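Long-range contact in C-C motif chemokine 1 (Homo sapiens, PDB 4OIK), which acts as a secreted cytokine that attracts monocytes, but not neutrophils, and binds the chemokine receptor CCR8: residues A[8-13]-A[27-32]. Numbering follows the deposited sequence.
Sequences FSRCCF and CYRNTS. With NAG (2-acetamido-2-deoxy-beta-D-glucopyranose), chain E; SO4 (sulfate ion), chain H.
With chi1 at -55°, Ser32 sets its OG beside its own backbone N, and both atoms turn to the one residue Arg10; the arginine, its chain extended from CG to NE, reaches across to the Arg29 side chain. In this chemokine fold the contact ties the segment with the adjacent cysteines of the CC family to Thr31 and Ser32, in the loop that follows strand 25-30 of the three-stranded antiparallel sheet. Ser32 OG accepts from Arg10 N at 2.8 Å, a side chain standing in for a strand partner, while Ser32 N donates to Arg10 O at 2.9 Å, nearly straight (169°) and in the carbonyl plane. Beside this pair, Thr31 lays its methyl CG2 against Cys12 SG, one sulfur of the disulfide to Cys51, at 3.7 Å, and its OG1 is hydrogen-bonded to Ser36 O. Further out, Arg10 NH2 sits over one face of the Arg29 guanidinium, offset toward the rim, the two planes 35° apart. A sulfate, probably from the crystallisation liquor, takes a bond from Arg10 NE to its O4 at 2.9 Å and a weak one from Arg10 NH1 to O1, and is likely to ease the closeness of the two positive groups; Arg10 NH2 of the second subunit also hydrogen-bonds it, and Ser9 and Cys11 pair in an antiparallel ladder with a strand of that subunit. Replacing Arg10 by an alanine would probably leave the sulfate without its NE and NH1 donors and take NH2 from the face of the Arg29 guanidinium. One water completes the link, accepting from Arg10 NH2 at 3.1 Å and donating to Asn30 O, whose residue carries the N-acetylglucosamine on its ND2.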
loop_
_atom_site.group_PDB
_atom_site.type_symbol
_atom_site.label_atom_id
_atom_site.label_comp_id
_atom_site.label_asym_id
_atom_site.label_seq_id
_atom_site.Cartn_x
_atom_site.Cartn_y
_atom_site.Cartn_z
ATOM N N PHE A 8 2.324 -4.206 5.084
ATOM C CA PHE A 8 2.538 -2.772 5.119
ATOM C C PHE A 8 1.152 -2.175 5.293
ATOM O O PHE A 8 0.140 -2.869 5.113
ATOM C CB PHE A 8 3.246 -2.305 3.835
ATOM C CG PHE A 8 2.445 -2.473 2.558
ATOM C CD1 PHE A 8 1.592 -1.467 2.115
ATOM C CD2 PHE A 8 2.611 -3.592 1.760
ATOM C CE1 PHE A 8 0.866 -1.617 0.934
ATOM C CE2 PHE A 8 1.896 -3.734 0.568
ATOM C CZ PHE A 8 1.031 -2.742 0.169
ATOM N N SER A 9 1.101 -0.917 5.679
ATOM C CA SER A 9 -0.135 -0.203 5.888
ATOM C C SER A 9 -0.380 0.664 4.664
ATOM O O SER A 9 0.575 1.248 4.117
ATOM C CB SER A 9 -0.003 0.701 7.112
ATOM O OG SER A 9 0.501 0.009 8.247
ATOM N N ARG A 10 -1.646 0.799 4.255
ATOM C CA ARG A 10 -1.963 1.712 3.153
ATOM C C ARG A 10 -2.446 2.975 3.803
ATOM O O ARG A 10 -3.424 2.932 4.549
ATOM C CB ARG A 10 -3.058 1.148 2.240
ATOM C CG ARG A 10 -2.635 -0.085 1.538
ATOM C CD ARG A 10 -3.528 -0.377 0.368
ATOM N NE ARG A 10 -3.071 -1.613 -0.261
ATOM C CZ ARG A 10 -3.551 -2.807 0.037
ATOM N NH1 ARG A 10 -3.059 -3.888 -0.548
ATOM N NH2 ARG A 10 -4.525 -2.934 0.930
ATOM N N CYS A 11 -1.739 4.084 3.577
ATOM C CA CYS A 11 -2.060 5.376 4.191
ATOM C C CYS A 11 -2.300 6.437 3.173
ATOM O O CYS A 11 -1.702 6.441 2.100
ATOM C CB CYS A 11 -0.958 5.815 5.133
ATOM S SG CYS A 11 -0.457 4.554 6.311
ATOM N N CYS A 12 -3.075 7.412 3.579
ATOM C CA CYS A 12 -3.394 8.566 2.784
ATOM C C CYS A 12 -2.989 9.824 3.507
ATOM O O CYS A 12 -3.692 10.273 4.416
ATOM C CB CYS A 12 -4.874 8.553 2.449
ATOM S SG CYS A 12 -5.275 7.411 1.115
ATOM N N PHE A 13 -1.837 10.393 3.114
ATOM C CA PHE A 13 -1.359 11.651 3.701
ATOM C C PHE A 13 -1.628 12.900 2.811
ATOM O O PHE A 13 -1.514 13.998 3.298
ATOM C CB PHE A 13 0.106 11.564 4.107
ATOM C CG PHE A 13 0.398 10.438 5.061
ATOM C CD1 PHE A 13 -0.031 10.494 6.381
ATOM C CD2 PHE A 13 1.187 9.371 4.673
ATOM C CE1 PHE A 13 0.241 9.459 7.266
ATOM C CE2 PHE A 13 1.478 8.344 5.570
ATOM C CZ PHE A 13 1.013 8.408 6.861
ATOM N N CYS A 27 -14.107 0.768 -7.248
ATOM C CA CYS A 27 -14.445 0.479 -5.860
ATOM C C CYS A 27 -13.575 1.327 -4.954
ATOM O O CYS A 27 -12.734 2.097 -5.433
ATOM C CB CYS A 27 -14.264 -1.018 -5.560
ATOM S SG CYS A 27 -12.678 -1.708 -6.108
ATOM N N TYR A 28 -13.752 1.172 -3.642
ATOM C CA TYR A 28 -12.904 1.870 -2.686
ATOM C C TYR A 28 -12.218 0.898 -1.702
ATOM O O TYR A 28 -12.745 -0.180 -1.436
ATOM C CB TYR A 28 -13.691 2.965 -1.929
ATOM C CG TYR A 28 -14.745 2.415 -0.987
ATOM C CD1 TYR A 28 -14.414 2.007 0.303
ATOM C CD2 TYR A 28 -16.073 2.305 -1.385
ATOM C CE1 TYR A 28 -15.370 1.462 1.157
ATOM C CE2 TYR A 28 -17.045 1.801 -0.525
ATOM C CZ TYR A 28 -16.689 1.381 0.745
ATOM O OH TYR A 28 -17.640 0.870 1.594
ATOM N N ARG A 29 -11.072 1.316 -1.139
ATOM C CA ARG A 29 -10.356 0.611 -0.072
ATOM C C ARG A 29 -10.317 1.557 1.116
ATOM O O ARG A 29 -10.172 2.774 0.923
ATOM C CB ARG A 29 -8.918 0.224 -0.472
ATOM C CG ARG A 29 -8.808 -1.169 -1.043
ATOM C CD ARG A 29 -7.453 -1.791 -0.792
ATOM N NE ARG A 29 -7.537 -3.252 -0.656
ATOM C CZ ARG A 29 -7.793 -3.893 0.484
ATOM N NH1 ARG A 29 -8.009 -3.214 1.604
ATOM N NH2 ARG A 29 -7.836 -5.219 0.511
ATOM N N ASN A 30 -10.482 1.017 2.339
ATOM C CA ASN A 30 -10.367 1.836 3.561
ATOM C C ASN A 30 -8.875 1.857 3.878
ATOM O O ASN A 30 -8.193 0.898 3.542
ATOM C CB ASN A 30 -11.144 1.213 4.732
ATOM C CG ASN A 30 -12.245 2.079 5.315
ATOM O OD1 ASN A 30 -12.898 2.873 4.624
ATOM N ND2 ASN A 30 -12.507 1.913 6.605
ATOM N N THR A 31 -8.347 2.948 4.447
ATOM C CA THR A 31 -6.910 2.987 4.777
ATOM C C THR A 31 -6.675 2.158 6.047
ATOM O O THR A 31 -7.624 1.853 6.779
ATOM C CB THR A 31 -6.421 4.426 4.969
ATOM O OG1 THR A 31 -7.076 4.973 6.099
ATOM C CG2 THR A 31 -6.673 5.305 3.763
ATOM N N SER A 32 -5.422 1.803 6.324
ATOM C CA SER A 32 -5.103 1.022 7.520
ATOM C C SER A 32 -5.432 1.813 8.782
ATOM O O SER A 32 -5.200 3.020 8.820
ATOM C CB SER A 32 -3.646 0.599 7.502
ATOM O OG SER A 32 -3.388 -0.088 6.291
HETATM C C1 NAG E . -13.811 1.903 7.260
HETATM C C2 NAG E . -13.634 0.751 8.321
HETATM C C3 NAG E . -14.756 0.843 9.415
HETATM C C4 NAG E . -15.102 2.280 9.899
HETATM C C5 NAG E . -15.208 3.263 8.694
HETATM C C6 NAG E . -15.365 4.742 9.163
HETATM C C7 NAG E . -12.649 -1.321 7.194
HETATM C C8 NAG E . -13.104 -2.596 6.545
HETATM N N2 NAG E . -13.711 -0.567 7.644
HETATM O O3 NAG E . -14.427 -0.006 10.540
HETATM O O4 NAG E . -16.329 2.274 10.675
HETATM O O5 NAG E . -14.014 3.178 7.871
HETATM O O6 NAG E . -15.695 5.666 8.109
HETATM O O7 NAG E . -11.458 -1.001 7.299
HETATM S S SO4 H . -1.147 -2.619 -3.245
HETATM O O1 SO4 H . -0.860 -4.034 -2.973
HETATM O O2 SO4 H . -0.298 -2.101 -4.346
HETATM O O3 SO4 H . -2.613 -2.415 -3.595
HETATM O O4 SO4 H . -0.818 -1.913 -2.063
HETATM O O HOH W 1 -5.809 -0.909 2.824
#